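Local coordinates for protein subdomain of Desmoplakin Carboxy-Terminal domain (DPCT) (PDB 1LM5) that probably binds intermediate filaments through plakin repeats, as part of the carboxy-terminal region by which desmoplakin links the cytoskeleton to desmosomes, at residues B[38-43]-B[74-79]; B[130-135]-B[143-148]; B[168-173]-B[194-199]. One frame throughout, in Å; residues are numbered along the deposited sequence.

Interaction 1. Residues B[38-43]-B[74-79]; sequences TGQRLL and QDMATR
The amide oxygen OE1 of Q40 sits where the side chains of Q40 and R79 cross at about a right angle, and it accepts a hydrogen bond from a water 2.9 Å from OE1. That water's second leg, to R79 NH1, is weak and too short to be trusted. No direct bond joins amide and guanidinium. OE1 comes to the edge of the guanidinium, near its plane, the two planes turned 44° apart, and its nearest neighbour is the methylene CD of R79, with OE1 to CD at 3.1 Å. The other end of the amide is engaged within its own helix, where NE2 bonds to E44. CG of Q40 stands anti to the backbone N (chi1 176°), and the extended chain beyond it carries the amide across to R79.

Next to this polar end, M76 bends at chi2 and chi3 to lay its thioether on helix 36-47. SD approaches Q40 CB at 3.6 Å, and the methyl CE rests against the backbone, 3.8 Å from Q40 CA. L43 meets the stem of M76, CD2 to CG being 4.0 Å. M76 also touches I29, and L43 touches I25, both on helix 25-30.

The short segments of helices 36-47 and 74-88 cross at -61° with axes 10.4 Å apart, a separation filled by M76, Q40 and L43. The chemistry implies an interface held by the thioether of M76 packed on the methylenes of Q40 and a methyl of L43, while OE1 lies against arginine methylenes, CD above all, probably polarised by the nearby charge.

Interaction 2. Residues B[130-135]-B[143-148]; sequences DPEVHG and IRKGFI
The F147 ring presents its edge to D130: CA of D130 lies in the ring plane, 3.8 Å from CE1, and OD1 stands near that plane, 3.6 Å from CZ. Carboxylate and ring planes are 81° apart. P131 CD approaches CZ obliquely, while S100, I137 and E103 also touch the aromatic side chain. On the H134 ring, one face carries the carbonyl oxygen of P131, offset toward the rim.

The two oxygens of D130 have different work. OD1 accepts from E132 N at 2.9 Å, met from above the carboxylate plane, and so closes an Asx turn. OD2 faces K145, 3.5 Å from CE, with only a long salt bridge to NZ at 3.8 Å. The short bond of the lysine, whose chain bends at chi2 and chi3, goes instead to E132, NZ to OE2 being 2.8 Å on the syn side.

A G1 bulge at H134 and G135 completes the hairpin turn, and G146 ends helix 139-145 in a Schellman motif. A plakin repeat is a beta-hairpin followed by two antiparallel helices, here 139-145 and 150-157; the contact ties the hairpin turn to the end of the first. V133 bonds through its backbone to the second subunit, another copy of this protein.

D130 OD2 and E132 OE2 are only 2.8 Å apart, which might raise one acid's affinity for a proton; the lysine charge would oppose this and offset their repulsion, and the geometry does not settle it.

Interaction 3. Residues B[168-173]-B[194-199]; sequences CPKTKL and LLEAAS
P169 and K170 pass close against the end of strand 193-197, the CA atoms of K170 and A197 lying 4.2 Å apart, and A198 N bonds to P169 O at 3.1 Å in a nearly straight line (167°). K172 NZ takes the same carbonyl oxygen from the opposite face of its plane, P169 O to NZ being 2.6 Å, and also reaches A198 O at 2.8 Å, almost in line with that C=O. One ammonium thus ties a carbonyl of its own loop to one of the strand's extension. The proline ring is pressed on the strand: CB meets A197 CB at 3.3 Å, tighter than usual, and CD touches L195 CD1 at 3.7 Å.

The loop is the turn between strands 166-167 and 174-175, and it packs on a mixed sheet in which strand 193-197 runs between 11-16 and 185-186; L195 and A197 bond through their backbones to F15. On the outer side, K170 and E196 lie side by side and point the same way, both chains extended. They form a salt bridge whose hydrogen bond is weak, NZ to OE2 3.3 Å, and the lysine methylene CD is nearly as close to that oxygen.

Interactions 1 and 3 are neighbours, their centres about 17 Å apart, and meet where L42 CD1 lies 4.1 Å from L195 CD1; T38, R41 and L42 also lean on L166, in the strand leading into loop 168-173. Interaction 2 lies on the opposite side of the chain's centre from interaction 3, about 34 Å away between centres, and about 25 Å from interaction 1. Interactions 1 and 2 are mostly buried, interaction 3 only partly, with K170 exposed. Interaction 1 joins two helices, chiefly through carbon and sulphur. The others set a hairpin turn against a helix end or strand end: in interaction 2 a lysine meets two acids, in interaction 3 one lysine binds two backbone carbonyls and another pairs with a glutamate.

Interaction 1. Residues B[38-43]-B[74-79]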
ATOM      1  N   THR B  38     -20.831  13.784  -7.908  1.00 18.81           N
ATOM      2  CA  THR B  38     -19.784  13.079  -8.623  1.00 18.85           C
ATOM      3  C   THR B  38     -18.439  13.478  -8.011  1.00 19.52           C
ATOM      4  O   THR B  38     -17.580  12.636  -7.778  1.00 18.63           O
ATOM      5  CB  THR B  38     -19.788  13.461 -10.105  1.00 18.77           C
ATOM      6  OG1 THR B  38     -20.997  12.995 -10.710  1.00 19.12           O
ATOM      7  CG2 THR B  38     -18.576  12.864 -10.829  1.00 21.23           C
ATOM      8  N   GLY B  39     -18.260  14.773  -7.772  1.00 17.87           N
ATOM      9  CA  GLY B  39     -17.018  15.240  -7.194  1.00 17.65           C
ATOM     10  C   GLY B  39     -16.805  14.590  -5.843  1.00 17.81           C
ATOM     11  O   GLY B  39     -15.707  14.148  -5.512  1.00 15.92           O
ATOM     12  N   GLN B  40     -17.863  14.529  -5.043  1.00 17.60           N
ATOM     13  CA  GLN B  40     -17.734  13.903  -3.742  1.00 18.51           C
ATOM     14  C   GLN B  40     -17.280  12.462  -3.906  1.00 17.33           C
ATOM     15  O   GLN B  40     -16.428  11.978  -3.184  1.00 15.13           O
ATOM     16  CB  GLN B  40     -19.072  13.902  -3.005  1.00 20.89           C
ATOM     17  CG  GLN B  40     -19.005  13.172  -1.681  1.00 20.99           C
ATOM     18  CD  GLN B  40     -20.345  13.172  -0.983  1.00 22.50           C
ATOM     19  OE1 GLN B  40     -21.033  14.196  -0.961  1.00 21.24           O
ATOM     20  NE2 GLN B  40     -20.718  12.039  -0.399  1.00 20.00           N
ATOM     21  N   ARG B  41     -17.863  11.770  -4.868  1.00 16.25           N
ATOM     22  CA  ARG B  41     -17.512  10.381  -5.055  1.00 16.83           C
ATOM     23  C   ARG B  41     -16.109  10.213  -5.558  1.00 15.01           C
ATOM     24  O   ARG B  41     -15.441   9.269  -5.173  1.00 14.99           O
ATOM     25  CB  ARG B  41     -18.534   9.715  -5.957  1.00 19.70           C
ATOM     26  CG  ARG B  41     -19.808   9.550  -5.176  1.00 21.92           C
ATOM     27  CD  ARG B  41     -20.997   9.161  -5.983  1.00 22.01           C
ATOM     28  NE  ARG B  41     -22.127   9.108  -5.067  1.00 23.99           N
ATOM     29  CZ  ARG B  41     -23.362   8.779  -5.414  1.00 26.91           C
ATOM     30  NH1 ARG B  41     -23.643   8.469  -6.675  1.00 23.30           N
ATOM     31  NH2 ARG B  41     -24.311   8.750  -4.487  1.00 24.96           N
ATOM     32  N   LEU B  42     -15.637  11.132  -6.394  1.00 14.78           N
ATOM     33  CA  LEU B  42     -14.262  11.008  -6.857  1.00 13.64           C
ATOM     34  C   LEU B  42     -13.369  11.204  -5.643  1.00 13.00           C
ATOM     35  O   LEU B  42     -12.334  10.557  -5.525  1.00 12.04           O
ATOM     36  CB  LEU B  42     -13.930  12.059  -7.909  1.00 11.52           C
ATOM     37  CG  LEU B  42     -14.673  11.820  -9.221  1.00 14.86           C
ATOM     38  CD1 LEU B  42     -14.369  12.955 -10.172  1.00 17.82           C
ATOM     39  CD2 LEU B  42     -14.275  10.482  -9.806  1.00 14.95           C
ATOM     40  N   LEU B  43     -13.779  12.103  -4.749  1.00 13.12           N
ATOM     41  CA  LEU B  43     -13.009  12.369  -3.532  1.00 13.95           C
ATOM     42  C   LEU B  43     -13.120  11.169  -2.594  1.00 14.83           C
ATOM     43  O   LEU B  43     -12.168  10.836  -1.903  1.00 13.34           O
ATOM     44  CB  LEU B  43     -13.526  13.617  -2.804  1.00 17.27           C
ATOM     45  CG  LEU B  43     -12.945  15.021  -3.013  1.00 21.43           C
ATOM     46  CD1 LEU B  43     -11.660  14.967  -3.809  1.00 17.98           C
ATOM     47  CD2 LEU B  43     -13.975  15.908  -3.645  1.00 22.26           C
ATOM     48  N   GLN B  74     -14.819  22.500   3.749  1.00 23.49           N
ATOM     49  CA  GLN B  74     -15.298  21.948   5.011  1.00 24.18           C
ATOM     50  C   GLN B  74     -16.491  21.008   4.897  1.00 23.95           C
ATOM     51  O   GLN B  74     -16.478  19.914   5.455  1.00 24.07           O
ATOM     52  CB  GLN B  74     -15.663  23.082   5.974  1.00 25.37           C
ATOM     53  CG  GLN B  74     -14.523  24.024   6.323  1.00 31.44           C
ATOM     54  CD  GLN B  74     -14.422  25.209   5.381  1.00 35.65           C
ATOM     55  OE1 GLN B  74     -13.789  26.219   5.708  1.00 36.85           O
ATOM     56  NE2 GLN B  74     -15.040  25.095   4.204  1.00 34.82           N
ATOM     57  N   ASP B  75     -17.532  21.438   4.195  1.00 24.06           N
ATOM     58  CA  ASP B  75     -18.716  20.604   4.039  1.00 25.65           C
ATOM     59  C   ASP B  75     -18.374  19.272   3.369  1.00 24.98           C
ATOM     60  O   ASP B  75     -18.856  18.218   3.792  1.00 24.46           O
ATOM     61  CB  ASP B  75     -19.784  21.358   3.250  1.00 27.50           C
ATOM     62  CG  ASP B  75     -20.423  22.463   4.068  1.00 31.63           C
ATOM     63  OD1 ASP B  75     -21.073  23.352   3.478  1.00 35.13           O
ATOM     64  OD2 ASP B  75     -20.284  22.430   5.312  1.00 31.58           O
ATOM     65  N   MET B  76     -17.529  19.317   2.341  1.00 23.37           N
ATOM     66  CA  MET B  76     -17.139  18.092   1.657  1.00 23.67           C
ATOM     67  C   MET B  76     -16.393  17.166   2.615  1.00 21.52           C
ATOM     68  O   MET B  76     -16.630  15.965   2.619  1.00 21.73           O
ATOM     69  CB  MET B  76     -16.268  18.407   0.431  1.00 23.82           C
ATOM     70  CG  MET B  76     -15.859  17.180  -0.369  1.00 24.76           C
ATOM     71  SD  MET B  76     -17.258  16.380  -1.148  1.00 24.86           S
ATOM     72  CE  MET B  76     -17.558  17.501  -2.498  1.00 23.39           C
ATOM     73  N   ALA B  77     -15.503  17.717   3.436  1.00 20.18           N
ATOM     74  CA  ALA B  77     -14.760  16.894   4.382  1.00 22.46           C
ATOM     75  C   ALA B  77     -15.757  16.142   5.262  1.00 23.00           C
ATOM     76  O   ALA B  77     -15.547  14.983   5.599  1.00 23.82           O
ATOM     77  CB  ALA B  77     -13.859  17.751   5.237  1.00 23.69           C
ATOM     78  N   THR B  78     -16.853  16.809   5.622  1.00 22.15           N
ATOM     79  CA  THR B  78     -17.873  16.176   6.447  1.00 22.20           C
ATOM     80  C   THR B  78     -18.475  14.992   5.705  1.00 20.64           C
ATOM     81  O   THR B  78     -18.561  13.895   6.245  1.00 20.37           O
ATOM     82  CB  THR B  78     -18.992  17.173   6.803  1.00 23.59           C
ATOM     83  OG1 THR B  78     -18.438  18.222   7.603  1.00 25.11           O
ATOM     84  CG2 THR B  78     -20.112  16.479   7.587  1.00 25.02           C
ATOM     85  N   ARG B  79     -18.865  15.214   4.452  1.00 21.14           N
ATOM     86  CA  ARG B  79     -19.468  14.160   3.647  1.00 22.22           C
ATOM     87  C   ARG B  79     -18.507  13.021   3.362  1.00 22.17           C
ATOM     88  O   ARG B  79     -18.943  11.909   3.102  1.00 22.69           O
ATOM     89  CB  ARG B  79     -19.959  14.713   2.313  1.00 23.93           C
ATOM     90  CG  ARG B  79     -20.915  15.870   2.409  1.00 26.66           C
ATOM     91  CD  ARG B  79     -21.047  16.525   1.046  1.00 31.55           C
ATOM     92  NE  ARG B  79     -21.499  17.904   1.165  1.00 37.55           N
ATOM     93  CZ  ARG B  79     -21.477  18.782   0.170  1.00 39.75           C
ATOM     94  NH1 ARG B  79     -21.022  18.419  -1.022  1.00 38.73           N
ATOM     95  NH2 ARG B  79     -21.902  20.024   0.374  1.00 40.88           N
TER
HETATM   96  O   HOH W   1     -21.354  16.525  -2.605  1.00 32.03           O

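Interaction 2. Residues B[130-135]-B[143-148]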
ATOM      1  N   ASP B 130      -7.402  -3.289   4.042  1.00 18.67           N
ATOM      2  CA  ASP B 130      -7.559  -3.938   5.331  1.00 22.39           C
ATOM      3  C   ASP B 130      -7.211  -2.839   6.338  1.00 22.22           C
ATOM      4  O   ASP B 130      -6.053  -2.466   6.477  1.00 22.96           O
ATOM      5  CB  ASP B 130      -6.590  -5.102   5.488  1.00 21.50           C
ATOM      6  CG  ASP B 130      -6.660  -5.710   6.866  1.00 25.97           C
ATOM      7  OD1 ASP B 130      -7.434  -5.191   7.703  1.00 27.08           O
ATOM      8  OD2 ASP B 130      -5.949  -6.700   7.110  1.00 24.95           O
ATOM      9  N   PRO B 131      -8.218  -2.289   7.034  1.00 24.08           N
ATOM     10  CA  PRO B 131      -8.018  -1.224   8.025  1.00 27.46           C
ATOM     11  C   PRO B 131      -7.014  -1.623   9.104  1.00 29.01           C
ATOM     12  O   PRO B 131      -6.349  -0.769   9.686  1.00 30.63           O
ATOM     13  CB  PRO B 131      -9.416  -1.022   8.611  1.00 28.23           C
ATOM     14  CG  PRO B 131     -10.323  -1.503   7.526  1.00 28.71           C
ATOM     15  CD  PRO B 131      -9.624  -2.720   7.016  1.00 26.61           C
ATOM     16  N   GLU B 132      -6.921  -2.920   9.364  1.00 29.90           N
ATOM     17  CA  GLU B 132      -6.000  -3.447  10.368  1.00 32.61           C
ATOM     18  C   GLU B 132      -4.561  -2.995  10.125  1.00 30.83           C
ATOM     19  O   GLU B 132      -3.877  -2.559  11.048  1.00 30.85           O
ATOM     20  CB  GLU B 132      -6.042  -4.972  10.362  1.00 36.34           C
ATOM     21  CG  GLU B 132      -4.915  -5.628  11.141  1.00 44.26           C
ATOM     22  CD  GLU B 132      -4.635  -7.056  10.681  1.00 48.38           C
ATOM     23  OE1 GLU B 132      -3.736  -7.705  11.266  1.00 51.09           O
ATOM     24  OE2 GLU B 132      -5.306  -7.528   9.734  1.00 49.77           O
ATOM     25  N   VAL B 133      -4.111  -3.115   8.880  1.00 28.27           N
ATOM     26  CA  VAL B 133      -2.754  -2.737   8.498  1.00 27.07           C
ATOM     27  C   VAL B 133      -2.764  -1.577   7.504  1.00 25.17           C
ATOM     28  O   VAL B 133      -1.734  -1.200   6.960  1.00 24.41           O
ATOM     29  CB  VAL B 133      -2.024  -3.922   7.852  1.00 27.61           C
ATOM     30  CG1 VAL B 133      -1.918  -5.071   8.846  1.00 28.87           C
ATOM     31  CG2 VAL B 133      -2.779  -4.370   6.595  1.00 27.13           C
ATOM     32  N   HIS B 134      -3.943  -1.013   7.268  1.00 26.63           N
ATOM     33  CA  HIS B 134      -4.076   0.101   6.342  1.00 26.01           C
ATOM     34  C   HIS B 134      -3.337  -0.155   5.039  1.00 25.49           C
ATOM     35  O   HIS B 134      -2.652   0.715   4.518  1.00 25.61           O
ATOM     36  CB  HIS B 134      -3.581   1.394   6.994  1.00 29.98           C
ATOM     37  CG  HIS B 134      -4.340   1.765   8.232  1.00 35.00           C
ATOM     38  ND1 HIS B 134      -3.986   1.314   9.486  1.00 38.81           N
ATOM     39  CD2 HIS B 134      -5.476   2.481   8.398  1.00 37.30           C
ATOM     40  CE1 HIS B 134      -4.872   1.735  10.371  1.00 38.55           C
ATOM     41  NE2 HIS B 134      -5.788   2.445   9.737  1.00 38.83           N
ATOM     42  N   GLY B 135      -3.482  -1.365   4.514  1.00 22.77           N
ATOM     43  CA  GLY B 135      -2.838  -1.702   3.260  1.00 22.02           C
ATOM     44  C   GLY B 135      -3.858  -2.379   2.376  1.00 21.34           C
ATOM     45  O   GLY B 135      -4.958  -2.686   2.823  1.00 23.32           O
ATOM     46  N   ILE B 143     -11.328 -12.380   1.281  1.00 20.91           N
ATOM     47  CA  ILE B 143     -12.262 -13.476   1.534  1.00 21.03           C
ATOM     48  C   ILE B 143     -11.776 -14.242   2.766  1.00 21.71           C
ATOM     49  O   ILE B 143     -12.565 -14.617   3.635  1.00 22.18           O
ATOM     50  CB  ILE B 143     -12.345 -14.414   0.317  1.00 21.60           C
ATOM     51  CG1 ILE B 143     -13.137 -13.721  -0.795  1.00 22.19           C
ATOM     52  CG2 ILE B 143     -12.986 -15.741   0.707  1.00 21.39           C
ATOM     53  CD1 ILE B 143     -13.211 -14.512  -2.077  1.00 25.41           C
ATOM     54  N   ARG B 144     -10.466 -14.443   2.840  1.00 21.59           N
ATOM     55  CA  ARG B 144      -9.842 -15.138   3.961  1.00 23.45           C
ATOM     56  C   ARG B 144     -10.169 -14.419   5.255  1.00 24.05           C
ATOM     57  O   ARG B 144     -10.457 -15.048   6.272  1.00 23.86           O
ATOM     58  CB  ARG B 144      -8.322 -15.169   3.780  1.00 24.96           C
ATOM     59  CG  ARG B 144      -7.553 -15.512   5.064  1.00 24.29           C
ATOM     60  CD  ARG B 144      -7.747 -16.955   5.444  1.00 25.43           C
ATOM     61  NE  ARG B 144      -7.141 -17.286   6.733  1.00 24.80           N
ATOM     62  CZ  ARG B 144      -7.730 -17.098   7.910  1.00 24.50           C
ATOM     63  NH1 ARG B 144      -8.949 -16.577   7.977  1.00 19.76           N
ATOM     64  NH2 ARG B 144      -7.104 -17.445   9.023  1.00 23.23           N
ATOM     65  N   LYS B 145     -10.126 -13.091   5.210  1.00 21.84           N
ATOM     66  CA  LYS B 145     -10.394 -12.270   6.383  1.00 23.13           C
ATOM     67  C   LYS B 145     -11.889 -12.220   6.673  1.00 21.79           C
ATOM     68  O   LYS B 145     -12.300 -11.785   7.742  1.00 21.94           O
ATOM     69  CB  LYS B 145      -9.874 -10.850   6.165  1.00 25.55           C
ATOM     70  CG  LYS B 145      -8.408 -10.777   5.773  1.00 31.35           C
ATOM     71  CD  LYS B 145      -7.482 -10.940   6.956  1.00 36.46           C
ATOM     72  CE  LYS B 145      -7.531  -9.721   7.863  1.00 37.79           C
ATOM     73  NZ  LYS B 145      -6.619  -9.870   9.024  1.00 40.86           N
ATOM     74  N   GLY B 146     -12.691 -12.658   5.712  1.00 22.93           N
ATOM     75  CA  GLY B 146     -14.132 -12.646   5.891  1.00 24.51           C
ATOM     76  C   GLY B 146     -14.769 -11.297   5.600  1.00 24.69           C
ATOM     77  O   GLY B 146     -15.912 -11.052   5.988  1.00 25.29           O
ATOM     78  N   PHE B 147     -14.036 -10.411   4.933  1.00 21.48           N
ATOM     79  CA  PHE B 147     -14.575  -9.094   4.596  1.00 22.29           C
ATOM     80  C   PHE B 147     -15.747  -9.269   3.657  1.00 21.35           C
ATOM     81  O   PHE B 147     -16.789  -8.632   3.804  1.00 23.29           O
ATOM     82  CB  PHE B 147     -13.544  -8.236   3.860  1.00 21.84           C
ATOM     83  CG  PHE B 147     -12.428  -7.739   4.721  1.00 23.90           C
ATOM     84  CD1 PHE B 147     -11.466  -6.894   4.188  1.00 22.79           C
ATOM     85  CD2 PHE B 147     -12.327  -8.112   6.056  1.00 23.02           C
ATOM     86  CE1 PHE B 147     -10.424  -6.430   4.972  1.00 26.94           C
ATOM     87  CE2 PHE B 147     -11.291  -7.651   6.845  1.00 24.94           C
ATOM     88  CZ  PHE B 147     -10.335  -6.811   6.306  1.00 22.99           C
ATOM     89  N   ILE B 148     -15.544 -10.126   2.668  1.00 21.83           N
ATOM     90  CA  ILE B 148     -16.547 -10.397   1.655  1.00 23.40           C
ATOM     91  C   ILE B 148     -16.545 -11.892   1.411  1.00 23.68           C
ATOM     92  O   ILE B 148     -15.548 -12.567   1.667  1.00 22.38           O
ATOM     93  CB  ILE B 148     -16.179  -9.703   0.329  1.00 24.38           C
ATOM     94  CG1 ILE B 148     -14.814 -10.216  -0.145  1.00 25.98           C
ATOM     95  CG2 ILE B 148     -16.110  -8.203   0.524  1.00 27.22           C
ATOM     96  CD1 ILE B 148     -14.323  -9.596  -1.450  1.00 26.77           C
TER

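Interaction 3. Residues B[168-173]-B[194-199]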
ATOM      1  N   CYS B 168     -20.180  11.665 -15.730  1.00 21.91           N
ATOM      2  CA  CYS B 168     -18.936  11.935 -16.436  1.00 23.40           C
ATOM      3  C   CYS B 168     -18.884  13.445 -16.624  1.00 22.74           C
ATOM      4  O   CYS B 168     -19.758  14.025 -17.259  1.00 24.13           O
ATOM      5  CB  CYS B 168     -18.943  11.228 -17.796  1.00 23.97           C
ATOM      6  SG  CYS B 168     -17.411  11.374 -18.723  1.00 27.13           S
ATOM      7  N   PRO B 169     -17.859  14.098 -16.066  1.00 24.05           N
ATOM      8  CA  PRO B 169     -17.680  15.550 -16.152  1.00 24.42           C
ATOM      9  C   PRO B 169     -17.634  16.122 -17.552  1.00 24.39           C
ATOM     10  O   PRO B 169     -17.908  17.305 -17.745  1.00 25.88           O
ATOM     11  CB  PRO B 169     -16.373  15.780 -15.405  1.00 24.29           C
ATOM     12  CG  PRO B 169     -16.373  14.698 -14.393  1.00 23.50           C
ATOM     13  CD  PRO B 169     -16.821  13.505 -15.204  1.00 23.51           C
ATOM     14  N   LYS B 170     -17.269  15.304 -18.529  1.00 24.99           N
ATOM     15  CA  LYS B 170     -17.214  15.797 -19.896  1.00 26.63           C
ATOM     16  C   LYS B 170     -18.535  15.553 -20.634  1.00 26.09           C
ATOM     17  O   LYS B 170     -19.187  16.491 -21.098  1.00 25.49           O
ATOM     18  CB  LYS B 170     -16.065  15.137 -20.661  1.00 26.95           C
ATOM     19  CG  LYS B 170     -15.883  15.709 -22.064  1.00 30.44           C
ATOM     20  CD  LYS B 170     -14.814  14.988 -22.851  1.00 35.10           C
ATOM     21  CE  LYS B 170     -14.691  15.571 -24.247  1.00 36.61           C
ATOM     22  NZ  LYS B 170     -13.579  14.931 -25.009  1.00 40.78           N
ATOM     23  N   THR B 171     -18.943  14.293 -20.716  1.00 25.83           N
ATOM     24  CA  THR B 171     -20.169  13.934 -21.423  1.00 24.83           C
ATOM     25  C   THR B 171     -21.444  14.189 -20.636  1.00 25.03           C
ATOM     26  O   THR B 171     -22.521  14.329 -21.216  1.00 24.93           O
ATOM     27  CB  THR B 171     -20.159  12.454 -21.819  1.00 25.74           C
ATOM     28  OG1 THR B 171     -20.205  11.643 -20.634  1.00 24.65           O
ATOM     29  CG2 THR B 171     -18.893  12.134 -22.613  1.00 24.23           C
ATOM     30  N   LYS B 172     -21.317  14.245 -19.317  1.00 23.37           N
ATOM     31  CA  LYS B 172     -22.444  14.462 -18.419  1.00 24.39           C
ATOM     32  C   LYS B 172     -23.335  13.227 -18.333  1.00 24.05           C
ATOM     33  O   LYS B 172     -24.428  13.271 -17.778  1.00 25.67           O
ATOM     34  CB  LYS B 172     -23.260  15.682 -18.847  1.00 25.07           C
ATOM     35  CG  LYS B 172     -22.422  16.942 -19.006  1.00 27.54           C
ATOM     36  CD  LYS B 172     -21.581  17.214 -17.767  1.00 27.30           C
ATOM     37  CE  LYS B 172     -20.701  18.437 -17.960  1.00 28.89           C
ATOM     38  NZ  LYS B 172     -19.861  18.724 -16.758  1.00 27.07           N
ATOM     39  N   LEU B 173     -22.849  12.121 -18.878  1.00 24.25           N
ATOM     40  CA  LEU B 173     -23.583  10.865 -18.828  1.00 23.30           C
ATOM     41  C   LEU B 173     -23.160  10.147 -17.547  1.00 22.71           C
ATOM     42  O   LEU B 173     -22.119  10.463 -16.977  1.00 20.46           O
ATOM     43  CB  LEU B 173     -23.242  10.019 -20.047  1.00 24.51           C
ATOM     44  CG  LEU B 173     -23.558  10.703 -21.386  1.00 24.08           C
ATOM     45  CD1 LEU B 173     -23.244   9.770 -22.524  1.00 26.79           C
ATOM     46  CD2 LEU B 173     -25.023  11.108 -21.419  1.00 23.64           C
ATOM     47  N   LEU B 194      -6.249  12.102 -14.524  1.00 18.94           N
ATOM     48  CA  LEU B 194      -7.212  13.186 -14.620  1.00 18.81           C
ATOM     49  C   LEU B 194      -8.434  12.788 -15.417  1.00 19.14           C
ATOM     50  O   LEU B 194      -8.350  11.977 -16.336  1.00 21.72           O
ATOM     51  CB  LEU B 194      -6.591  14.400 -15.316  1.00 19.53           C
ATOM     52  CG  LEU B 194      -5.199  14.869 -14.896  1.00 19.31           C
ATOM     53  CD1 LEU B 194      -4.894  16.204 -15.577  1.00 20.22           C
ATOM     54  CD2 LEU B 194      -5.137  15.009 -13.388  1.00 18.59           C
ATOM     55  N   LEU B 195      -9.562  13.380 -15.054  1.00 19.91           N
ATOM     56  CA  LEU B 195     -10.815  13.151 -15.747  1.00 21.76           C
ATOM     57  C   LEU B 195     -11.153  14.483 -16.396  1.00 23.08           C
ATOM     58  O   LEU B 195     -11.164  15.512 -15.717  1.00 22.03           O
ATOM     59  CB  LEU B 195     -11.920  12.806 -14.762  1.00 22.82           C
ATOM     60  CG  LEU B 195     -12.654  11.482 -14.887  1.00 26.15           C
ATOM     61  CD1 LEU B 195     -13.912  11.543 -14.031  1.00 24.19           C
ATOM     62  CD2 LEU B 195     -12.975  11.192 -16.341  1.00 25.49           C
ATOM     63  N   GLU B 196     -11.419  14.481 -17.697  1.00 22.06           N
ATOM     64  CA  GLU B 196     -11.769  15.721 -18.367  1.00 22.55           C
ATOM     65  C   GLU B 196     -13.159  16.197 -17.947  1.00 22.99           C
ATOM     66  O   GLU B 196     -14.042  15.392 -17.659  1.00 23.25           O
ATOM     67  CB  GLU B 196     -11.729  15.540 -19.881  1.00 23.30           C
ATOM     68  CG  GLU B 196     -10.336  15.341 -20.416  1.00 26.61           C
ATOM     69  CD  GLU B 196     -10.306  15.223 -21.930  1.00 30.83           C
ATOM     70  OE1 GLU B 196      -9.201  15.031 -22.477  1.00 36.50           O
ATOM     71  OE2 GLU B 196     -11.378  15.321 -22.566  1.00 31.74           O
ATOM     72  N   ALA B 197     -13.339  17.513 -17.912  1.00 22.05           N
ATOM     73  CA  ALA B 197     -14.609  18.106 -17.541  1.00 24.12           C
ATOM     74  C   ALA B 197     -14.840  19.331 -18.415  1.00 27.27           C
ATOM     75  O   ALA B 197     -13.904  20.077 -18.716  1.00 28.46           O
ATOM     76  CB  ALA B 197     -14.599  18.510 -16.079  1.00 20.88           C
ATOM     77  N   ALA B 198     -16.085  19.524 -18.817  1.00 29.07           N
ATOM     78  CA  ALA B 198     -16.460  20.652 -19.656  1.00 32.30           C
ATOM     79  C   ALA B 198     -17.775  21.202 -19.135  1.00 34.38           C
ATOM     80  O   ALA B 198     -18.504  20.502 -18.432  1.00 33.29           O
ATOM     81  CB  ALA B 198     -16.617  20.195 -21.106  1.00 33.33           C
ATOM     82  N   SER B 199     -18.063  22.460 -19.468  1.00 38.15           N
ATOM     83  CA  SER B 199     -19.302  23.119 -19.053  1.00 41.35           C
ATOM     84  C   SER B 199     -20.357  22.941 -20.130  1.00 43.03           C
ATOM     85  O   SER B 199     -20.027  22.800 -21.307  1.00 44.59           O
ATOM     86  CB  SER B 199     -19.083  24.621 -18.843  1.00 41.70           C
ATOM     87  OG  SER B 199     -18.350  24.884 -17.663  1.00 44.17           O
TER